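Local coordinates for StAR-related lipid transfer protein 13 (PDB 2PSO) that acts as a GTPase-activating protein for RhoA and perhaps Cdc42, and carries the lipid-binding START domain that makes up this chain, at residues L95-R98 and H99-D102; E112-D115 and R116-I120. All blocks are in the same frame, centred on the assembly; numbering follows the deposited sequence.

Interaction 1: residues L95-R98 and H99-D102; sequences LRER and HLWD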
ATOM      1  N   LEU A  95      -4.272  -8.829   7.773  1.00  6.99           N
ATOM      2  CA  LEU A  95      -3.520 -10.023   7.533  1.00  5.23           C
ATOM      3  C   LEU A  95      -4.409 -11.179   7.114  1.00  6.16           C
ATOM      4  O   LEU A  95      -4.075 -11.865   6.149  1.00  3.79           O
ATOM      5  CB  LEU A  95      -2.709 -10.377   8.772  1.00  8.29           C
ATOM      6  CG  LEU A  95      -1.507 -11.309   8.656  1.00  8.03           C
ATOM      7  CD1 LEU A  95      -1.643 -12.390   9.693  1.00 10.88           C
ATOM      8  CD2 LEU A  95      -1.434 -11.918   7.338  1.00  8.23           C
ATOM      9  N   ARG A  96      -5.528 -11.421   7.813  1.00  8.13           N
ATOM     10  CA  ARG A  96      -6.369 -12.584   7.460  1.00  7.74           C
ATOM     11  C   ARG A  96      -7.801 -12.266   7.021  1.00 14.71           C
ATOM     12  O   ARG A  96      -8.595 -13.181   6.813  1.00 17.21           O
ATOM     13  CB  ARG A  96      -6.431 -13.538   8.619  1.00  9.34           C
ATOM     14  CG  ARG A  96      -5.074 -14.061   9.106  1.00 12.52           C
ATOM     15  CD  ARG A  96      -4.466 -14.998   8.084  1.00  8.80           C
ATOM     16  NE  ARG A  96      -3.109 -15.306   8.502  1.00 14.33           N
ATOM     17  CZ  ARG A  96      -2.166 -15.795   7.703  1.00 13.56           C
ATOM     18  NH1 ARG A  96      -0.959 -16.035   8.199  1.00  8.38           N
ATOM     19  NH2 ARG A  96      -2.433 -16.037   6.418  1.00 11.38           N
ATOM     20  N   GLU A  97      -8.147 -10.987   6.873  1.00 16.59           N
ATOM     21  CA  GLU A  97      -9.552 -10.631   6.720  1.00 19.34           C
ATOM     22  C   GLU A  97      -9.824  -9.631   5.595  1.00 21.79           C
ATOM     23  O   GLU A  97     -10.716  -8.801   5.698  1.00 17.82           O
ATOM     24  CB  GLU A  97     -10.087 -10.064   8.028  1.00 18.23           C
ATOM     25  CG  GLU A  97     -10.263 -11.103   9.100  1.00 22.22           C
ATOM     26  CD  GLU A  97     -11.055 -10.605  10.281  1.00 24.90           C
ATOM     27  OE1 GLU A  97     -10.852  -9.448  10.721  1.00 25.80           O
ATOM     28  OE2 GLU A  97     -11.902 -11.391  10.763  1.00 30.50           O
ATOM     29  N   ARG A  98      -9.062  -9.717   4.519  1.00 24.38           N
ATOM     30  CA  ARG A  98      -9.063  -8.663   3.527  1.00 25.38           C
ATOM     31  C   ARG A  98     -10.269  -8.832   2.582  1.00 27.62           C
ATOM     32  O   ARG A  98     -10.629  -7.938   1.819  1.00 24.68           O
ATOM     33  CB  ARG A  98      -7.717  -8.672   2.808  1.00 26.98           C
ATOM     34  CG  ARG A  98      -7.644  -7.782   1.636  1.00 34.35           C
ATOM     35  CD  ARG A  98      -6.302  -7.748   1.020  1.00 36.85           C
ATOM     36  NE  ARG A  98      -6.261  -6.637   0.079  1.00 42.10           N
ATOM     37  CZ  ARG A  98      -5.204  -6.317  -0.657  1.00 43.88           C
ATOM     38  NH1 ARG A  98      -4.084  -7.035  -0.575  1.00 44.56           N
ATOM     39  NH2 ARG A  98      -5.275  -5.280  -1.476  1.00 44.35           N
ATOM     40  N   HIS A  99     -10.926  -9.982   2.671  1.00 30.27           N
ATOM     41  CA  HIS A  99     -12.144 -10.205   1.916  1.00 29.06           C
ATOM     42  C   HIS A  99     -13.214  -9.311   2.512  1.00 27.97           C
ATOM     43  O   HIS A  99     -14.172  -8.947   1.829  1.00 31.07           O
ATOM     44  CB  HIS A  99     -12.552 -11.671   1.950  1.00 31.49           C
ATOM     45  CG  HIS A  99     -12.389 -12.308   3.295  1.00 37.29           C
ATOM     46  ND1 HIS A  99     -13.425 -12.408   4.203  1.00 39.19           N
ATOM     47  CD2 HIS A  99     -11.306 -12.864   3.896  1.00 37.52           C
ATOM     48  CE1 HIS A  99     -12.988 -13.003   5.302  1.00 40.10           C
ATOM     49  NE2 HIS A  99     -11.704 -13.283   5.144  1.00 38.84           N
ATOM     50  N   LEU A 100     -13.025  -8.926   3.770  1.00 22.46           N
ATOM     51  CA  LEU A 100     -13.917  -7.981   4.437  1.00 22.24           C
ATOM     52  C   LEU A 100     -13.686  -6.520   4.086  1.00 22.56           C
ATOM     53  O   LEU A 100     -14.370  -5.655   4.619  1.00 27.48           O
ATOM     54  CB  LEU A 100     -13.815  -8.114   5.956  1.00 21.10           C
ATOM     55  CG  LEU A 100     -14.820  -8.896   6.811  1.00 23.23           C
ATOM     56  CD1 LEU A 100     -15.500 -10.009   6.052  1.00 23.29           C
ATOM     57  CD2 LEU A 100     -14.097  -9.443   8.046  1.00 23.04           C
ATOM     58  N   TRP A 101     -12.708  -6.205   3.249  1.00 23.76           N
ATOM     59  CA  TRP A 101     -12.499  -4.783   2.909  1.00 24.81           C
ATOM     60  C   TRP A 101     -12.029  -4.457   1.494  1.00 25.14           C
ATOM     61  O   TRP A 101     -11.713  -3.304   1.191  1.00 24.48           O
ATOM     62  CB  TRP A 101     -11.609  -4.080   3.915  1.00 25.15           C
ATOM     63  CG  TRP A 101     -10.270  -4.719   4.247  1.00 26.94           C
ATOM     64  CD1 TRP A 101      -9.992  -5.499   5.330  1.00 26.88           C
ATOM     65  CD2 TRP A 101      -9.023  -4.529   3.569  1.00 26.99           C
ATOM     66  NE1 TRP A 101      -8.665  -5.817   5.362  1.00 27.32           N
ATOM     67  CE2 TRP A 101      -8.048  -5.238   4.283  1.00 29.23           C
ATOM     68  CE3 TRP A 101      -8.638  -3.835   2.424  1.00 28.79           C
ATOM     69  CZ2 TRP A 101      -6.710  -5.292   3.874  1.00 28.27           C
ATOM     70  CZ3 TRP A 101      -7.309  -3.899   2.017  1.00 27.75           C
ATOM     71  CH2 TRP A 101      -6.368  -4.621   2.738  1.00 26.85           C
ATOM     72  N   ASP A 102     -11.983  -5.485   0.649  1.00 21.40           N
ATOM     73  CA  ASP A 102     -11.513  -5.361  -0.687  1.00 22.68           C
ATOM     74  C   ASP A 102     -12.385  -6.282  -1.521  1.00 26.64           C
ATOM     75  O   ASP A 102     -12.275  -7.506  -1.438  1.00 23.55           O
ATOM     76  CB  ASP A 102     -10.053  -5.778  -0.762  1.00 24.71           C
ATOM     77  CG  ASP A 102      -9.423  -5.475  -2.107  1.00 27.69           C
ATOM     78  OD1 ASP A 102     -10.164  -5.196  -3.079  1.00 29.18           O
ATOM     79  OD2 ASP A 102      -8.172  -5.528  -2.196  1.00 28.19           O
TER
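Arg98 sends CG opposite its backbone N (chi1 171°) and stays extended as far as NE, while Trp101 has CG between its backbone N and carbonyl carbon (chi1 52°); together these torsions lay the arginine stem over one face of the indole. Arg98 CG stands 3.5 Å from the centroid of the six-membered ring of Trp101, a CH-pi contact near the ring normal. Farther along, the guanidinium plane is turned only 18° from the ring. Asp102 runs alongside and completes a salt bridge, Arg98 NH2 to Asp102 OD2 being 3.0 Å; the hydrogen bonds that NE and NH2 give to this one oxygen are both bent and weak.

A 3-10 turn after helix 87-96 supplies the frame, through Leu100 N to Glu97 O (3.0 Å) and Trp101 N to Arg98 O (3.1 Å). Arg93 of that helix accepts the indole N-H on its carbonyl oxygen and pairs through its side chain with Glu97, while Asp102 OD1 bonds to Asp104 N. Trp101 also packs on Glu217 and Ile221, joining this loop to helix 209-223 of the START domain. Arg98, with a further long, weak ion pair to Glu217, probably helps keep the buried Asp102 ionised.

Interaction 2: residues E112-D115 and R116-I120; sequences ETLD and RQTEI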
ATOM      1  N   GLU A 112       3.523 -21.134   1.409  1.00 22.49           N
ATOM      2  CA  GLU A 112       4.508 -21.822   2.198  1.00 27.51           C
ATOM      3  C   GLU A 112       4.546 -21.093   3.523  1.00 26.25           C
ATOM      4  O   GLU A 112       4.323 -19.893   3.577  1.00 28.97           O
ATOM      5  CB  GLU A 112       5.892 -21.827   1.512  1.00 26.16           C
ATOM      6  CG  GLU A 112       6.829 -22.899   2.060  1.00 31.12           C
ATOM      7  CD  GLU A 112       8.231 -22.890   1.458  1.00 34.05           C
ATOM      8  OE1 GLU A 112       8.393 -22.635   0.237  1.00 37.72           O
ATOM      9  OE2 GLU A 112       9.185 -23.169   2.220  1.00 37.66           O
ATOM     10  N   THR A 113       4.790 -21.824   4.594  1.00 24.95           N
ATOM     11  CA  THR A 113       4.983 -21.186   5.864  1.00 26.79           C
ATOM     12  C   THR A 113       6.455 -21.303   6.199  1.00 27.68           C
ATOM     13  O   THR A 113       7.010 -22.403   6.169  1.00 28.57           O
ATOM     14  CB  THR A 113       4.107 -21.826   6.924  1.00 26.42           C
ATOM     15  OG1 THR A 113       2.741 -21.492   6.628  1.00 31.67           O
ATOM     16  CG2 THR A 113       4.457 -21.301   8.288  1.00 24.27           C
ATOM     17  N   LEU A 114       7.103 -20.172   6.465  1.00 23.63           N
ATOM     18  CA  LEU A 114       8.525 -20.209   6.693  1.00 22.34           C
ATOM     19  C   LEU A 114       8.841 -20.280   8.169  1.00 25.96           C
ATOM     20  O   LEU A 114       9.766 -20.990   8.539  1.00 23.76           O
ATOM     21  CB  LEU A 114       9.218 -19.027   6.047  1.00 19.74           C
ATOM     22  CG  LEU A 114       9.084 -19.030   4.539  1.00 20.34           C
ATOM     23  CD1 LEU A 114       9.881 -17.879   4.009  1.00 22.16           C
ATOM     24  CD2 LEU A 114       9.563 -20.353   3.944  1.00 16.96           C
ATOM     25  N   ASP A 115       8.104 -19.514   8.988  1.00 27.67           N
ATOM     26  CA  ASP A 115       8.088 -19.686  10.442  1.00 27.06           C
ATOM     27  C   ASP A 115       6.823 -19.147  11.067  1.00 27.56           C
ATOM     28  O   ASP A 115       5.879 -18.783  10.360  1.00 25.77           O
ATOM     29  CB  ASP A 115       9.339 -19.134  11.128  1.00 32.42           C
ATOM     30  CG  ASP A 115       9.516 -17.640  10.951  1.00 40.58           C
ATOM     31  OD1 ASP A 115       8.519 -16.883  10.801  1.00 40.33           O
ATOM     32  OD2 ASP A 115      10.700 -17.219  11.013  1.00 45.55           O
ATOM     33  N   ARG A 116       6.776 -19.090  12.393  1.00 31.36           N
ATOM     34  CA  ARG A 116       5.516 -18.719  13.025  1.00 36.06           C
ATOM     35  C   ARG A 116       4.986 -17.437  12.427  1.00 32.79           C
ATOM     36  O   ARG A 116       3.795 -17.319  12.174  1.00 31.71           O
ATOM     37  CB  ARG A 116       5.588 -18.658  14.558  1.00 36.75           C
ATOM     38  CG  ARG A 116       6.902 -18.203  15.142  1.00 44.30           C
ATOM     39  CD  ARG A 116       6.922 -18.345  16.679  1.00 47.38           C
ATOM     40  NE  ARG A 116       5.944 -17.475  17.356  1.00 54.54           N
ATOM     41  CZ  ARG A 116       6.147 -16.187  17.652  1.00 56.51           C
ATOM     42  NH1 ARG A 116       5.208 -15.483  18.272  1.00 55.95           N
ATOM     43  NH2 ARG A 116       7.291 -15.591  17.329  1.00 58.06           N
ATOM     44  N   GLN A 117       5.863 -16.480  12.153  1.00 32.50           N
ATOM     45  CA  GLN A 117       5.353 -15.189  11.696  1.00 31.39           C
ATOM     46  C   GLN A 117       5.781 -14.696  10.314  1.00 25.21           C
ATOM     47  O   GLN A 117       5.697 -13.514  10.028  1.00 24.22           O
ATOM     48  CB  GLN A 117       5.557 -14.127  12.775  1.00 34.28           C
ATOM     49  CG  GLN A 117       4.687 -14.413  13.967  1.00 38.27           C
ATOM     50  CD  GLN A 117       4.789 -13.372  15.031  1.00 42.07           C
ATOM     51  OE1 GLN A 117       5.548 -12.410  14.913  1.00 44.52           O
ATOM     52  NE2 GLN A 117       4.027 -13.559  16.099  1.00 43.96           N
ATOM     53  N   THR A 118       6.237 -15.600   9.463  1.00 20.74           N
ATOM     54  CA  THR A 118       6.571 -15.226   8.111  1.00 22.31           C
ATOM     55  C   THR A 118       6.067 -16.297   7.147  1.00 24.84           C
ATOM     56  O   THR A 118       6.104 -17.500   7.469  1.00 23.49           O
ATOM     57  CB  THR A 118       8.099 -14.991   7.879  1.00 22.30           C
ATOM     58  OG1 THR A 118       8.720 -16.210   7.495  1.00 23.50           O
ATOM     59  CG2 THR A 118       8.807 -14.457   9.104  1.00 22.36           C
ATOM     60  N   GLU A 119       5.622 -15.858   5.964  1.00 24.93           N
ATOM     61  CA  GLU A 119       4.991 -16.745   5.005  1.00 25.93           C
ATOM     62  C   GLU A 119       5.064 -16.234   3.561  1.00 27.43           C
ATOM     63  O   GLU A 119       5.388 -15.065   3.298  1.00 26.97           O
ATOM     64  CB  GLU A 119       3.534 -16.978   5.403  1.00 24.03           C
ATOM     65  CG  GLU A 119       2.502 -16.103   4.740  1.00 25.80           C
ATOM     66  CD  GLU A 119       1.143 -16.199   5.429  1.00 32.71           C
ATOM     67  OE1 GLU A 119       1.061 -16.854   6.500  1.00 37.19           O
ATOM     68  OE2 GLU A 119       0.146 -15.617   4.922  1.00 36.56           O
ATOM     69  N   ILE A 120       4.771 -17.127   2.623  1.00 25.03           N
ATOM     70  CA  ILE A 120       4.604 -16.736   1.249  1.00 26.08           C
ATOM     71  C   ILE A 120       3.123 -16.743   0.850  1.00 29.23           C
ATOM     72  O   ILE A 120       2.433 -17.773   0.848  1.00 33.69           O
ATOM     73  CB  ILE A 120       5.416 -17.634   0.346  1.00 24.08           C
ATOM     74  CG1 ILE A 120       6.879 -17.441   0.666  1.00 21.99           C
ATOM     75  CG2 ILE A 120       5.173 -17.291  -1.098  1.00 21.85           C
ATOM     76  CD1 ILE A 120       7.720 -18.067  -0.333  1.00 23.26           C
TER
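The carboxylate of Asp115 reaches across the hairpin turn with its OD1 end directed at Gln117 and Thr118, and in the turn itself the guanidinium of Arg116 has Gln117 CG above the centre of one face. The Asp115 carboxylate is brought there by chi1 of 62°, which sets CG between the backbone N and the carbonyl carbon. Asp115 OD1 accepts a weak bond from Gln117 N at 3.0 Å, as in an Asx turn, and another weak one from Thr118 OG1 at 3.4 Å. The methyl CG2 of Thr118 lies on the side of the Asp115 carboxylate, the two side chains passing each other at a slant.

Asp115 to Thr118 forms a type I turn, with a weak backbone bond from Thr118 N to Asp115 O. A classic beta bulge adjoins and overlaps the turn: Leu114 and Asp115 both face Thr118, whose carbonyl oxygen receives Leu114 N at 3.0 Å and Asp115 N at 3.2 Å, from the same face of its plane. The side chain of Leu114 crosses that of Thr118 at about a right angle. Beyond the bulge Thr113 and Glu119 make an antiparallel non-hydrogen-bonded pair, and Ile120 N gives a nearly straight bond of 3.0 Å to Glu112 O.

The carboxylates of Glu112 and Glu119 find partners beyond the hairpin: Glu112 bonds to His160, and Glu119 forms salt bridges with Arg140 of strand 134-143 and with Arg96. Two donors on one carbonyl oxygen hold the bulge together through the backbone, whereas Asp115 adds weaker side-chain bonds that tie the exposed turn to its own first residue.

Overall arrangement
From the N terminus, interaction 1 comes first, closing the short 3-10 turn that follows helix 87-96 and leads toward strand 109-115. Interaction 2 follows in series, closing the tight hairpin between strands 109-115 and 118-125; the two neither nest nor cross, and their centres lie about 19 Å apart. They nevertheless meet directly, because Arg96 NH1 in interaction 1 forms a 2.8 Å salt bridge with Glu119 OE1 in interaction 2. Strand 118-125 continues from the hairpin past Arg98 and Asp102, which touch its Leu125, and pairs with strand 134-143. The turn after the helix, the hairpin and the sheet of the START domain are thereby joined.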